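Local coordinates for intracellular protein transport protein USO1 (Saccharomyces cerevisiae S288c, PDB 6LSU), which is required for protein transport from the endoplasmic reticulum to the Golgi complex, as a membrane tether with an armadillo-repeat globular head and a long coiled-coil tail, at residues C427-K432 against N682-L687; Y165-L170 against R207-L212; S288-Q293 against F297-Q302; E620-K625 against I667-K672; G278-L283 against N330-S335. One frame throughout, in Å; residues are numbered along the deposited sequence.

Contact 1: residues C427-K432 against N682-L687; sequences CSRLLK and NEDSIL
Asp684 lies over a face of the Arg429 guanidinium, its CG 3.3 Å above the plane and over the centre, with the two planar groups inclined by 35°. The salt bridge from Arg429 NH1 to Asp684 OD1 spans 2.9 Å, yet OD1 sits well out of the guanidinium plane and no N-H points at it, so the pairing is one of charge. Bends at chi2 (-93°) and chi3 (-65°) turn the arginine end so that its face is presented to the loop. Helix 421-435, which carries Arg429 in ARM 7 of the head, is packed through Cys427 and Leu430 on helices 354-366 and 404-414, whereas 682-687 is irregular chain between helices 660-673 and 703-711. With an alanine in place of Arg429, Asp684 would probably be left without its close counter-charge, Lys432 being farther off, and Leu687 CD1 without its neighbour. Leu687, approaching from the opposite direction, sets CD1 3.4 Å from Arg429 NH1, obliquely to the guanidinium, while also touching Leu360.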
# COMPACT_ATOMS: atom_id res chain seq x y z
N CYS A 427 -2.14 -9.81 8.05
CA CYS A 427 -3.11 -10.74 8.70
C CYS A 427 -3.78 -10.01 9.89
O CYS A 427 -5.00 -10.03 10.04
CB CYS A 427 -2.42 -12.01 9.15
SG CYS A 427 -2.14 -13.15 7.76
N SER A 428 -2.99 -9.34 10.69
CA SER A 428 -3.46 -8.61 11.88
C SER A 428 -4.43 -7.50 11.44
O SER A 428 -5.45 -7.36 12.02
CB SER A 428 -2.29 -8.06 12.66
OG SER A 428 -2.67 -7.04 13.57
N ARG A 429 -4.09 -6.75 10.42
CA ARG A 429 -4.92 -5.64 9.91
C ARG A 429 -6.24 -6.18 9.30
O ARG A 429 -7.27 -5.51 9.50
CB ARG A 429 -4.11 -4.84 8.89
CG ARG A 429 -2.89 -4.19 9.52
CD ARG A 429 -3.12 -2.78 10.00
NE ARG A 429 -3.38 -2.04 8.79
CZ ARG A 429 -2.49 -1.36 8.07
NH1 ARG A 429 -1.23 -1.25 8.49
NH2 ARG A 429 -2.87 -0.77 6.95
N LEU A 430 -6.23 -7.35 8.65
CA LEU A 430 -7.44 -7.93 8.03
C LEU A 430 -8.38 -8.38 9.14
O LEU A 430 -9.57 -8.00 9.07
CB LEU A 430 -7.06 -9.09 7.10
CG LEU A 430 -8.23 -9.85 6.49
CD1 LEU A 430 -9.28 -8.93 5.90
CD2 LEU A 430 -7.74 -10.81 5.44
N LEU A 431 -7.84 -9.08 10.15
CA LEU A 431 -8.60 -9.48 11.35
C LEU A 431 -9.22 -8.24 11.97
O LEU A 431 -10.39 -8.34 12.51
CB LEU A 431 -7.65 -10.17 12.35
CG LEU A 431 -7.47 -11.67 12.12
CD1 LEU A 431 -6.27 -12.17 12.89
CD2 LEU A 431 -8.71 -12.44 12.52
N LYS A 432 -8.49 -7.14 12.06
CA LYS A 432 -9.07 -5.95 12.74
C LYS A 432 -10.18 -5.37 11.85
O LYS A 432 -11.11 -4.80 12.38
CB LYS A 432 -7.97 -4.95 13.07
CG LYS A 432 -6.98 -5.43 14.11
CD LYS A 432 -6.07 -4.30 14.50
CE LYS A 432 -4.79 -4.73 15.14
NZ LYS A 432 -3.99 -3.53 15.40
N ASN A 682 2.99 6.78 13.98
CA ASN A 682 2.24 6.31 12.79
C ASN A 682 1.20 5.28 13.24
O ASN A 682 1.59 4.36 13.99
CB ASN A 682 3.19 5.66 11.78
CG ASN A 682 3.88 4.44 12.33
OD1 ASN A 682 3.39 3.32 12.20
ND2 ASN A 682 5.02 4.63 12.98
N GLU A 683 -0.06 5.41 12.80
CA GLU A 683 -1.13 4.43 13.14
C GLU A 683 -0.91 3.14 12.32
O GLU A 683 -1.20 2.04 12.87
CB GLU A 683 -2.53 5.01 12.91
CG GLU A 683 -2.97 5.98 13.99
CD GLU A 683 -2.08 7.19 14.20
OE1 GLU A 683 -1.55 7.72 13.20
OE2 GLU A 683 -1.91 7.61 15.37
N ASP A 684 -0.40 3.27 11.08
CA ASP A 684 -0.29 2.14 10.11
C ASP A 684 1.05 2.15 9.35
O ASP A 684 1.08 1.63 8.22
CB ASP A 684 -1.50 2.15 9.15
CG ASP A 684 -2.77 1.54 9.74
OD1 ASP A 684 -2.67 0.45 10.36
OD2 ASP A 684 -3.85 2.15 9.56
N SER A 685 2.14 2.61 9.95
CA SER A 685 3.51 2.52 9.37
C SER A 685 4.37 1.54 10.18
O SER A 685 5.55 1.87 10.48
CB SER A 685 4.15 3.88 9.24
OG SER A 685 3.18 4.88 8.95
N ILE A 686 3.80 0.38 10.52
CA ILE A 686 4.47 -0.79 11.17
C ILE A 686 4.75 -1.85 10.09
O ILE A 686 5.42 -2.87 10.37
CB ILE A 686 3.63 -1.31 12.37
CG1 ILE A 686 4.10 -2.68 12.85
CG2 ILE A 686 2.14 -1.29 12.04
CD1 ILE A 686 3.10 -3.43 13.70
N LEU A 687 4.27 -1.62 8.86
CA LEU A 687 4.65 -2.43 7.68
C LEU A 687 6.05 -2.02 7.25
O LEU A 687 6.38 -0.81 7.41
CB LEU A 687 3.65 -2.15 6.56
CG LEU A 687 2.30 -2.86 6.69
CD1 LEU A 687 1.19 -1.96 6.19
CD2 LEU A 687 2.31 -4.20 5.97

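Contact 2: residues Y165-L170 against R207-L212; sequences YTIQLL and RDEAIL
This is buried helix-to-helix packing between successive armadillo repeats: Ile167 and Gln168, on helix 160-174 of ARM 2, meet Glu209 and Ala210, on helix 204-218 of ARM 3. The two short segments run in nearly the same direction, with 19° between their axes and a closest approach of 9.6 Å, and they come nearest at Ile167 and Ala210, whose CA atoms are 6.6 Å apart. Ile167 and Glu209 carry the contact about equally, the isoleucine with both its branches. Its CG2, anti to the backbone N because CG1 stands beside that N (chi1 -67°), lies 3.4 Å from Glu209 CG, while the other branch ends in CD1, 4.2 Å from Ala210 CB. Gln168 crosses Glu209 at about a right angle and adds its own CG, 4.0 Å from Glu209 CG. Glu209 thus sets CB and CG against Ile167 CG2, and CG alone also meets Gln168; a bend at chi2 (60°) turns its carboxylate off the line of the chain, and OE1 is hydrogen-bonded to Ser107 OG. No hydrogen bond joins the two segments. Around this interface, helix 78-91 packs on Thr166 and Leu169 of the first helix, helix 251-264 on Ile211 of the second, and helix 103-112 touches both, through Gln168 and Leu212.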
# COMPACT_ATOMS: atom_id res chain seq x y z
N TYR A 165 4.03 9.92 -34.55
CA TYR A 165 4.92 11.06 -34.25
C TYR A 165 4.12 12.14 -33.50
O TYR A 165 4.65 12.80 -32.57
CB TYR A 165 5.49 11.66 -35.52
CG TYR A 165 6.64 10.93 -36.14
CD1 TYR A 165 7.64 10.35 -35.38
CD2 TYR A 165 6.79 10.92 -37.51
CE1 TYR A 165 8.72 9.71 -35.98
CE2 TYR A 165 7.88 10.33 -38.13
CZ TYR A 165 8.84 9.69 -37.36
OH TYR A 165 9.92 9.11 -37.96
N THR A 166 2.85 12.26 -33.81
CA THR A 166 1.96 13.29 -33.18
C THR A 166 1.73 12.94 -31.69
O THR A 166 1.89 13.83 -30.84
CB THR A 166 0.69 13.41 -34.01
OG1 THR A 166 1.12 13.80 -35.31
CG2 THR A 166 -0.29 14.40 -33.45
N ILE A 167 1.37 11.70 -31.42
CA ILE A 167 1.20 11.13 -30.05
C ILE A 167 2.49 11.40 -29.27
O ILE A 167 2.44 11.96 -28.19
CB ILE A 167 0.90 9.62 -30.08
CG1 ILE A 167 -0.46 9.33 -30.70
CG2 ILE A 167 0.96 9.06 -28.68
CD1 ILE A 167 -0.78 7.86 -30.83
N GLN A 168 3.63 11.01 -29.85
CA GLN A 168 4.95 11.14 -29.19
C GLN A 168 5.23 12.61 -28.89
O GLN A 168 5.70 12.87 -27.73
CB GLN A 168 6.04 10.50 -30.04
CG GLN A 168 5.90 9.00 -30.07
CD GLN A 168 6.85 8.30 -31.03
OE1 GLN A 168 7.12 8.73 -32.14
NE2 GLN A 168 7.34 7.15 -30.59
N LEU A 169 4.94 13.52 -29.83
CA LEU A 169 5.26 14.96 -29.65
C LEU A 169 4.42 15.51 -28.50
O LEU A 169 4.99 16.19 -27.62
CB LEU A 169 5.03 15.75 -30.95
CG LEU A 169 5.49 17.21 -30.92
CD1 LEU A 169 6.95 17.33 -30.51
CD2 LEU A 169 5.25 17.86 -32.27
N LEU A 170 3.15 15.17 -28.46
CA LEU A 170 2.22 15.52 -27.36
C LEU A 170 2.67 14.95 -26.01
O LEU A 170 2.46 15.65 -24.98
CB LEU A 170 0.83 15.00 -27.71
CG LEU A 170 0.14 15.89 -28.75
CD1 LEU A 170 -1.23 15.34 -29.08
CD2 LEU A 170 0.06 17.34 -28.24
N ARG A 207 -1.75 2.27 -30.76
CA ARG A 207 -2.60 1.83 -29.62
C ARG A 207 -1.76 1.95 -28.34
O ARG A 207 -2.18 2.68 -27.45
CB ARG A 207 -3.10 0.41 -29.88
CG ARG A 207 -3.94 -0.16 -28.76
CD ARG A 207 -3.96 -1.67 -28.82
NE ARG A 207 -2.69 -2.26 -28.46
CZ ARG A 207 -2.48 -3.58 -28.35
NH1 ARG A 207 -3.50 -4.41 -28.56
NH2 ARG A 207 -1.31 -4.08 -28.00
N ASP A 208 -0.57 1.35 -28.32
CA ASP A 208 0.36 1.28 -27.16
C ASP A 208 0.75 2.70 -26.74
O ASP A 208 0.53 3.08 -25.54
CB ASP A 208 1.56 0.41 -27.50
CG ASP A 208 1.24 -1.07 -27.74
OD1 ASP A 208 0.08 -1.49 -27.62
OD2 ASP A 208 2.20 -1.80 -28.03
N GLU A 209 1.24 3.50 -27.71
CA GLU A 209 1.64 4.91 -27.40
C GLU A 209 0.47 5.72 -26.84
O GLU A 209 0.70 6.54 -25.94
CB GLU A 209 2.19 5.65 -28.60
CG GLU A 209 3.28 6.61 -28.19
CD GLU A 209 4.44 5.90 -27.52
OE1 GLU A 209 5.16 6.54 -26.71
OE2 GLU A 209 4.64 4.71 -27.85
N ALA A 210 -0.75 5.47 -27.31
CA ALA A 210 -1.94 6.25 -26.94
C ALA A 210 -2.32 5.99 -25.47
O ALA A 210 -2.97 6.85 -24.89
CB ALA A 210 -3.09 5.94 -27.88
N ILE A 211 -2.05 4.78 -24.93
CA ILE A 211 -2.28 4.45 -23.48
C ILE A 211 -1.41 5.35 -22.61
O ILE A 211 -1.94 5.91 -21.65
CB ILE A 211 -1.99 2.96 -23.21
CG1 ILE A 211 -2.82 2.07 -24.12
CG2 ILE A 211 -2.28 2.65 -21.73
CD1 ILE A 211 -2.45 0.63 -24.07
N LEU A 212 -0.14 5.55 -22.99
CA LEU A 212 0.85 6.44 -22.32
C LEU A 212 0.35 7.88 -22.36
O LEU A 212 0.44 8.52 -21.30
CB LEU A 212 2.21 6.27 -22.99
CG LEU A 212 2.83 4.89 -22.79
CD1 LEU A 212 4.18 4.77 -23.43
CD2 LEU A 212 2.93 4.58 -21.30

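Contact 3: residues S288-Q293 against F297-Q302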
# COMPACT_ATOMS: atom_id res chain seq x y z
N SER A 288 -7.66 -13.64 -11.06
CA SER A 288 -7.80 -15.09 -10.78
C SER A 288 -6.82 -15.88 -11.67
O SER A 288 -6.57 -17.05 -11.37
CB SER A 288 -9.22 -15.58 -10.94
OG SER A 288 -9.44 -16.07 -12.26
N GLU A 289 -6.15 -15.22 -12.61
CA GLU A 289 -5.18 -15.88 -13.49
C GLU A 289 -4.15 -16.75 -12.77
O GLU A 289 -3.87 -17.86 -13.19
CB GLU A 289 -4.50 -14.86 -14.38
CG GLU A 289 -5.06 -14.89 -15.78
CD GLU A 289 -4.82 -13.60 -16.54
OE1 GLU A 289 -5.83 -13.06 -17.17
OE2 GLU A 289 -3.64 -13.15 -16.50
N PRO A 290 -3.48 -16.30 -11.70
CA PRO A 290 -2.43 -17.12 -11.10
C PRO A 290 -2.90 -18.46 -10.49
O PRO A 290 -2.06 -19.24 -10.21
CB PRO A 290 -1.90 -16.25 -9.98
CG PRO A 290 -2.36 -14.87 -10.32
CD PRO A 290 -3.70 -15.05 -10.98
N ILE A 291 -4.20 -18.66 -10.29
CA ILE A 291 -4.79 -19.85 -9.62
C ILE A 291 -5.41 -20.81 -10.64
O ILE A 291 -6.50 -20.53 -11.19
CB ILE A 291 -5.84 -19.39 -8.61
CG1 ILE A 291 -5.17 -18.58 -7.51
CG2 ILE A 291 -6.62 -20.57 -8.10
CD1 ILE A 291 -5.98 -17.35 -7.17
N SER A 292 -4.70 -21.92 -10.88
CA SER A 292 -5.04 -23.02 -11.81
C SER A 292 -4.44 -24.32 -11.27
O SER A 292 -3.22 -24.32 -10.90
CB SER A 292 -4.56 -22.75 -13.24
OG SER A 292 -5.53 -22.02 -13.97
N GLN A 293 -5.25 -25.39 -11.27
CA GLN A 293 -4.77 -26.80 -11.18
C GLN A 293 -3.85 -27.12 -12.39
O GLN A 293 -2.95 -27.97 -12.23
CB GLN A 293 -5.94 -27.79 -11.10
CG GLN A 293 -5.56 -29.11 -10.43
CD GLN A 293 -6.19 -30.36 -11.01
OE1 GLN A 293 -6.35 -30.50 -12.23
NE2 GLN A 293 -6.53 -31.30 -10.15
N PHE A 297 1.66 -21.08 -12.45
CA PHE A 297 1.86 -19.69 -12.88
C PHE A 297 3.31 -19.24 -12.59
O PHE A 297 3.86 -19.48 -11.48
CB PHE A 297 0.84 -18.78 -12.22
CG PHE A 297 0.84 -17.38 -12.78
CD1 PHE A 297 0.08 -17.06 -13.90
CD2 PHE A 297 1.63 -16.40 -12.21
CE1 PHE A 297 0.02 -15.76 -14.36
CE2 PHE A 297 1.61 -15.12 -12.72
CZ PHE A 297 0.81 -14.80 -13.78
N PHE A 298 3.93 -18.65 -13.63
CA PHE A 298 5.33 -18.21 -13.60
C PHE A 298 5.38 -16.75 -13.16
O PHE A 298 4.71 -15.89 -13.74
CB PHE A 298 6.02 -18.36 -14.95
CG PHE A 298 7.40 -17.77 -14.89
CD1 PHE A 298 8.36 -18.36 -14.09
CD2 PHE A 298 7.71 -16.60 -15.58
CE1 PHE A 298 9.64 -17.82 -14.02
CE2 PHE A 298 8.97 -16.03 -15.47
CZ PHE A 298 9.93 -16.66 -14.71
N TRP A 299 6.10 -16.50 -12.08
CA TRP A 299 6.13 -15.22 -11.36
C TRP A 299 7.46 -14.54 -11.69
O TRP A 299 8.46 -15.23 -11.81
CB TRP A 299 5.90 -15.41 -9.86
CG TRP A 299 4.45 -15.57 -9.49
CD1 TRP A 299 3.85 -16.70 -9.04
CD2 TRP A 299 3.41 -14.55 -9.51
NE1 TRP A 299 2.54 -16.46 -8.76
CE2 TRP A 299 2.23 -15.16 -9.09
CE3 TRP A 299 3.36 -13.22 -9.90
CZ2 TRP A 299 1.01 -14.48 -9.00
CZ3 TRP A 299 2.16 -12.53 -9.83
CH2 TRP A 299 1.00 -13.16 -9.39
N ASN A 300 7.38 -13.24 -12.00
CA ASN A 300 8.51 -12.33 -12.24
C ASN A 300 8.05 -10.94 -11.84
O ASN A 300 6.88 -10.80 -11.50
CB ASN A 300 8.95 -12.39 -13.69
CG ASN A 300 7.94 -11.82 -14.67
OD1 ASN A 300 7.11 -10.94 -14.36
ND2 ASN A 300 8.05 -12.28 -15.90
N ASP A 301 8.96 -9.98 -11.86
CA ASP A 301 8.78 -8.63 -11.30
C ASP A 301 7.64 -7.94 -12.06
O ASP A 301 6.85 -7.26 -11.47
CB ASP A 301 10.09 -7.86 -11.39
CG ASP A 301 11.07 -8.23 -10.29
OD1 ASP A 301 10.62 -8.37 -9.15
OD2 ASP A 301 12.25 -8.39 -10.58
N GLN A 302 7.52 -8.16 -13.36
CA GLN A 302 6.47 -7.49 -14.14
C GLN A 302 5.09 -8.02 -13.72
O GLN A 302 4.11 -7.17 -13.52
CB GLN A 302 6.74 -7.65 -15.63
CG GLN A 302 5.79 -6.84 -16.49
CD GLN A 302 5.82 -5.38 -16.09
OE1 GLN A 302 6.82 -4.71 -16.27
NE2 GLN A 302 4.72 -4.83 -15.60
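Pro290 wedges against Phe297 and Trp299 within ARM 5, where the chain turns round between helices 280-287 and 301-317 of the repeat. The proline belongs to a type I beta turn from Ser288 to Ile291, closed by a 3.1 Å hydrogen bond from Ile291 N to Ser288 O. Its CA makes a CH-pi contact over one face of Phe297, 4.1 Å from the ring centroid and 28° off the normal. Pro290 CB reaches the same face nearer the rim, 4.1 Å from Phe297 CG. CG anti to the backbone N (chi1 -171°) carries the phenylalanine ring to the turn, and chi2 near 87° turns its face to Pro290. Trp299 brings the far end of its indole to the pyrrolidine ring and crosses it obliquely. The two aromatic groups are also in touch, Phe297 CD2 standing 3.4 Å above the indole plane of Trp299 and offset toward its rim. Helix 301-317 adds Ile307, which touches both Pro290 and Trp299, and Leu344 of helix 337-346 also touches the proline. NE1 of the indole is hydrogen-bonded to the carbonyl oxygen of Asn349, and two bonds from it Trp299 CZ2 lies 3.5 Å from Pro290 CB.

Contact 4: residues E620-K625 against I667-K672; sequences EDVTIK and IKQFKK
Gln669 runs out toward Val622 along an extended chain, and three of its atoms in turn come near one methyl. Its CB leaves the backbone in the direction of the facing helix, and CG, anti to the backbone N (chi1 179°), comes within 3.9 Å of Val622 CG2. The amide carbon CD is closer, 3.6 Å from that same methyl, and OE1 ends the approach at 3.3 Å from Val622 CG2. These are van der Waals contacts without a hydrogen bond, and the two side chains cross at about a right angle. Helix 622-637, begun in ARM 10 of the armadillo-repeat head and opened by Val622, packs here against helix 660-673, which carries Gln669 and follows after helix 647-658. On the adjoining position Thr623 CG2 meets the edge of Phe670, near the ring plane, 4.0 Å from CE1. That ring is also stacked with Phe676 and in an edge-to-face pairing with Phe709, while Cys626, Leu627 and Met630 of helix 622-637 touch it.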
# COMPACT_ATOMS: atom_id res chain seq x y z
N GLU A 620 20.76 -0.56 33.30
CA GLU A 620 20.67 -1.96 32.78
C GLU A 620 19.42 -2.15 31.91
O GLU A 620 19.61 -2.52 30.72
CB GLU A 620 20.80 -3.03 33.87
CG GLU A 620 22.09 -3.83 33.70
CD GLU A 620 21.98 -5.34 33.80
OE1 GLU A 620 22.99 -5.98 34.13
OE2 GLU A 620 20.88 -5.86 33.51
N ASP A 621 18.21 -1.91 32.42
CA ASP A 621 16.97 -2.19 31.63
C ASP A 621 15.95 -1.09 31.85
O ASP A 621 14.91 -1.40 32.44
CB ASP A 621 16.32 -3.51 32.06
CG ASP A 621 16.82 -4.73 31.32
OD1 ASP A 621 16.99 -4.63 30.09
OD2 ASP A 621 17.00 -5.78 31.98
N VAL A 622 16.22 0.13 31.39
CA VAL A 622 15.45 1.33 31.84
C VAL A 622 14.00 1.23 31.36
O VAL A 622 13.07 1.84 32.04
CB VAL A 622 16.14 2.63 31.39
CG1 VAL A 622 16.70 2.52 29.98
CG2 VAL A 622 15.20 3.82 31.53
N THR A 623 13.76 0.51 30.25
CA THR A 623 12.41 0.38 29.64
C THR A 623 11.56 -0.56 30.51
O THR A 623 10.55 -0.08 31.07
CB THR A 623 12.49 -0.03 28.17
OG1 THR A 623 13.65 0.56 27.59
CG2 THR A 623 11.28 0.44 27.40
N ILE A 624 11.96 -1.83 30.64
CA ILE A 624 11.29 -2.75 31.60
C ILE A 624 11.14 -2.07 32.97
O ILE A 624 10.03 -2.07 33.55
CB ILE A 624 12.05 -4.06 31.78
CG1 ILE A 624 12.39 -4.76 30.46
CG2 ILE A 624 11.22 -4.94 32.69
CD1 ILE A 624 11.19 -5.07 29.62
N LYS A 625 12.23 -1.50 33.49
CA LYS A 625 12.20 -0.93 34.85
C LYS A 625 11.06 0.08 34.90
O LYS A 625 10.26 -0.00 35.86
CB LYS A 625 13.62 -0.47 35.21
CG LYS A 625 13.75 0.75 36.10
CD LYS A 625 15.21 1.06 36.35
CE LYS A 625 15.50 2.54 36.49
NZ LYS A 625 16.97 2.80 36.44
N ILE A 667 8.47 7.53 35.12
CA ILE A 667 7.41 7.83 34.11
C ILE A 667 7.95 8.85 33.09
O ILE A 667 7.77 8.63 31.88
CB ILE A 667 6.11 8.31 34.78
CG1 ILE A 667 5.49 7.22 35.66
CG2 ILE A 667 5.13 8.86 33.75
CD1 ILE A 667 5.83 5.81 35.24
N LYS A 668 8.56 9.93 33.58
CA LYS A 668 9.16 10.99 32.73
C LYS A 668 10.32 10.38 31.95
O LYS A 668 10.52 10.78 30.81
CB LYS A 668 9.63 12.17 33.59
CG LYS A 668 9.92 13.46 32.82
CD LYS A 668 9.58 14.71 33.60
CE LYS A 668 9.59 15.96 32.73
NZ LYS A 668 8.72 17.02 33.30
N GLN A 669 11.05 9.42 32.51
CA GLN A 669 12.27 8.89 31.85
C GLN A 669 11.83 7.95 30.73
O GLN A 669 12.61 7.79 29.75
CB GLN A 669 13.23 8.16 32.79
CG GLN A 669 14.43 7.61 32.03
CD GLN A 669 15.59 7.13 32.88
OE1 GLN A 669 15.44 6.23 33.70
NE2 GLN A 669 16.76 7.71 32.63
N PHE A 670 10.64 7.35 30.87
CA PHE A 670 10.07 6.37 29.91
C PHE A 670 9.71 7.07 28.60
O PHE A 670 10.02 6.53 27.52
CB PHE A 670 8.84 5.68 30.51
CG PHE A 670 8.13 4.74 29.56
CD1 PHE A 670 8.69 3.53 29.20
CD2 PHE A 670 6.93 5.12 28.98
CE1 PHE A 670 8.04 2.68 28.33
CE2 PHE A 670 6.29 4.27 28.09
CZ PHE A 670 6.83 3.04 27.78
N LYS A 671 9.04 8.23 28.71
CA LYS A 671 8.67 9.10 27.57
C LYS A 671 9.96 9.52 26.84
O LYS A 671 10.00 9.35 25.62
CB LYS A 671 7.83 10.30 28.04
CG LYS A 671 6.97 10.96 26.97
CD LYS A 671 7.39 10.62 25.52
CE LYS A 671 6.67 11.38 24.42
NZ LYS A 671 5.32 10.83 24.14
N LYS A 672 10.99 10.01 27.54
CA LYS A 672 12.12 10.75 26.90
C LYS A 672 13.35 9.88 26.62
O LYS A 672 14.07 10.25 25.71
CB LYS A 672 12.56 11.96 27.73
CG LYS A 672 11.46 12.77 28.41
CD LYS A 672 10.47 13.48 27.49
CE LYS A 672 11.09 14.38 26.44
NZ LYS A 672 10.98 13.81 25.07

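Contact 5: residues G278-L283 against N330-S335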
# COMPACT_ATOMS: atom_id res chain seq x y z
N GLY A 278 -20.05 -3.38 -15.48
CA GLY A 278 -19.70 -4.79 -15.76
C GLY A 278 -18.21 -5.01 -15.86
O GLY A 278 -17.86 -6.03 -16.45
N ASN A 279 -17.38 -4.21 -15.18
CA ASN A 279 -15.90 -4.39 -15.10
C ASN A 279 -15.48 -5.45 -14.06
O ASN A 279 -14.57 -6.26 -14.38
CB ASN A 279 -15.22 -3.05 -14.85
CG ASN A 279 -15.34 -2.16 -16.05
OD1 ASN A 279 -14.84 -2.51 -17.13
ND2 ASN A 279 -15.99 -1.01 -15.86
N LEU A 280 -16.11 -5.50 -12.87
CA LEU A 280 -15.73 -6.43 -11.79
C LEU A 280 -15.44 -7.83 -12.32
O LEU A 280 -14.40 -8.40 -12.03
CB LEU A 280 -16.81 -6.49 -10.71
CG LEU A 280 -16.80 -5.30 -9.77
CD1 LEU A 280 -17.62 -5.61 -8.53
CD2 LEU A 280 -15.37 -4.94 -9.41
N PRO A 281 -16.34 -8.46 -13.12
CA PRO A 281 -16.08 -9.82 -13.59
C PRO A 281 -14.76 -9.91 -14.37
O PRO A 281 -14.09 -10.90 -14.31
CB PRO A 281 -17.24 -10.12 -14.54
CG PRO A 281 -18.29 -9.11 -14.17
CD PRO A 281 -17.57 -7.88 -13.66
N LYS A 282 -14.44 -8.84 -15.10
CA LYS A 282 -13.20 -8.72 -15.91
C LYS A 282 -11.97 -8.64 -15.00
O LYS A 282 -11.01 -9.36 -15.25
CB LYS A 282 -13.31 -7.49 -16.83
CG LYS A 282 -14.18 -7.73 -18.05
CD LYS A 282 -15.00 -6.53 -18.46
CE LYS A 282 -15.52 -6.66 -19.86
NZ LYS A 282 -15.81 -5.31 -20.40
N LEU A 283 -12.02 -7.78 -13.98
CA LEU A 283 -10.93 -7.56 -12.99
C LEU A 283 -10.72 -8.85 -12.18
O LEU A 283 -9.56 -9.30 -12.04
CB LEU A 283 -11.34 -6.39 -12.09
CG LEU A 283 -10.27 -5.89 -11.15
CD1 LEU A 283 -9.04 -5.51 -11.93
CD2 LEU A 283 -10.77 -4.69 -10.37
N ASN A 330 -20.15 -3.40 -0.86
CA ASN A 330 -21.36 -4.21 -1.17
C ASN A 330 -21.32 -4.67 -2.63
O ASN A 330 -21.48 -5.86 -2.86
CB ASN A 330 -22.63 -3.42 -0.87
CG ASN A 330 -22.90 -3.22 0.61
OD1 ASN A 330 -22.35 -3.91 1.45
ND2 ASN A 330 -23.81 -2.31 0.93
N ALA A 331 -21.04 -3.76 -3.56
CA ALA A 331 -20.82 -4.09 -4.99
C ALA A 331 -19.74 -5.18 -5.12
O ALA A 331 -19.99 -6.20 -5.79
CB ALA A 331 -20.49 -2.84 -5.77
N LEU A 332 -18.57 -4.99 -4.50
CA LEU A 332 -17.45 -5.98 -4.66
C LEU A 332 -17.82 -7.34 -4.07
O LEU A 332 -17.26 -8.37 -4.54
CB LEU A 332 -16.18 -5.42 -4.01
CG LEU A 332 -15.53 -4.27 -4.75
CD1 LEU A 332 -14.65 -3.48 -3.80
CD2 LEU A 332 -14.75 -4.77 -5.94
N LEU A 333 -18.70 -7.34 -3.05
CA LEU A 333 -19.11 -8.58 -2.35
C LEU A 333 -20.06 -9.37 -3.25
O LEU A 333 -19.99 -10.62 -3.21
CB LEU A 333 -19.75 -8.22 -1.01
CG LEU A 333 -18.84 -8.38 0.19
CD1 LEU A 333 -19.68 -8.26 1.44
CD2 LEU A 333 -18.13 -9.73 0.20
N ASP A 334 -20.82 -8.66 -4.08
CA ASP A 334 -21.78 -9.24 -5.06
C ASP A 334 -21.06 -9.73 -6.32
O ASP A 334 -21.73 -9.88 -7.36
CB ASP A 334 -22.86 -8.22 -5.45
CG ASP A 334 -24.07 -8.85 -6.11
OD1 ASP A 334 -24.17 -10.11 -6.07
OD2 ASP A 334 -24.92 -8.09 -6.63
N SER A 335 -19.75 -9.98 -6.25
CA SER A 335 -18.97 -10.62 -7.34
C SER A 335 -18.06 -11.69 -6.74
O SER A 335 -18.27 -12.02 -5.57
CB SER A 335 -18.20 -9.58 -8.15
OG SER A 335 -17.10 -9.06 -7.42
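Leu280 and Leu332 both have CG beside the backbone N (chi1 -78° and -72°), whereas in Ser335 a chi1 of 72° tucks OG between the backbone N and the carbonyl carbon. The two leucines cross at about a right angle, and their methyls meet, Leu280 CD2 lying 3.5 Å from Leu332 CD2. The other methyl of Leu280, CD1, reaches the end of helix 325-333: it lies 3.7 Å from the carbonyl oxygen of Ala331 and 3.7 Å from Ser335 OG. A single leucine therefore faces the last turn of that helix and the serine that follows it. Ser335 OG is itself doubly engaged. It donates to Leu332 O over 3.0 Å, arriving above the carbonyl plane, well out of it, and it caps the backbone N of Val337, where helix 337-346 begins. An alanine in place of Ser335 takes away both bonds, and the turn between the two helices would probably be less firmly fixed. Leu332 also packs on Val314 and Thr317, and Leu280 on Leu275. These contacts place the pair at the join of ARM 5 and ARM 6, where helix 280-287 meets the 325-333 to 337-346 turn, side-by-side packing of successive repeats as in an armadillo solenoid.

Along the chain, contact 2 closes first, between ARM 2 and ARM 3. Contact 5 then joins ARM 5 to ARM 6, with contact 3 nested inside its loop; helices 280-287, 301-317 and 325-333 follow one another there, and nearest atoms of the two contacts are about 5 Å apart. Contact 1 comes later and closes a stretch of about 250 residues, mostly helical, starting in ARM 7, with contact 4 nested in it, their centres about 26 Å apart. Contacts 2 and 4 lie on opposite sides of the chain's centre, about 61 Å between centres. Contacts 2 and 5 each join neighbouring repeats and contact 3 lies within one, while contact 1 brings a distant loop back onto the solenoid.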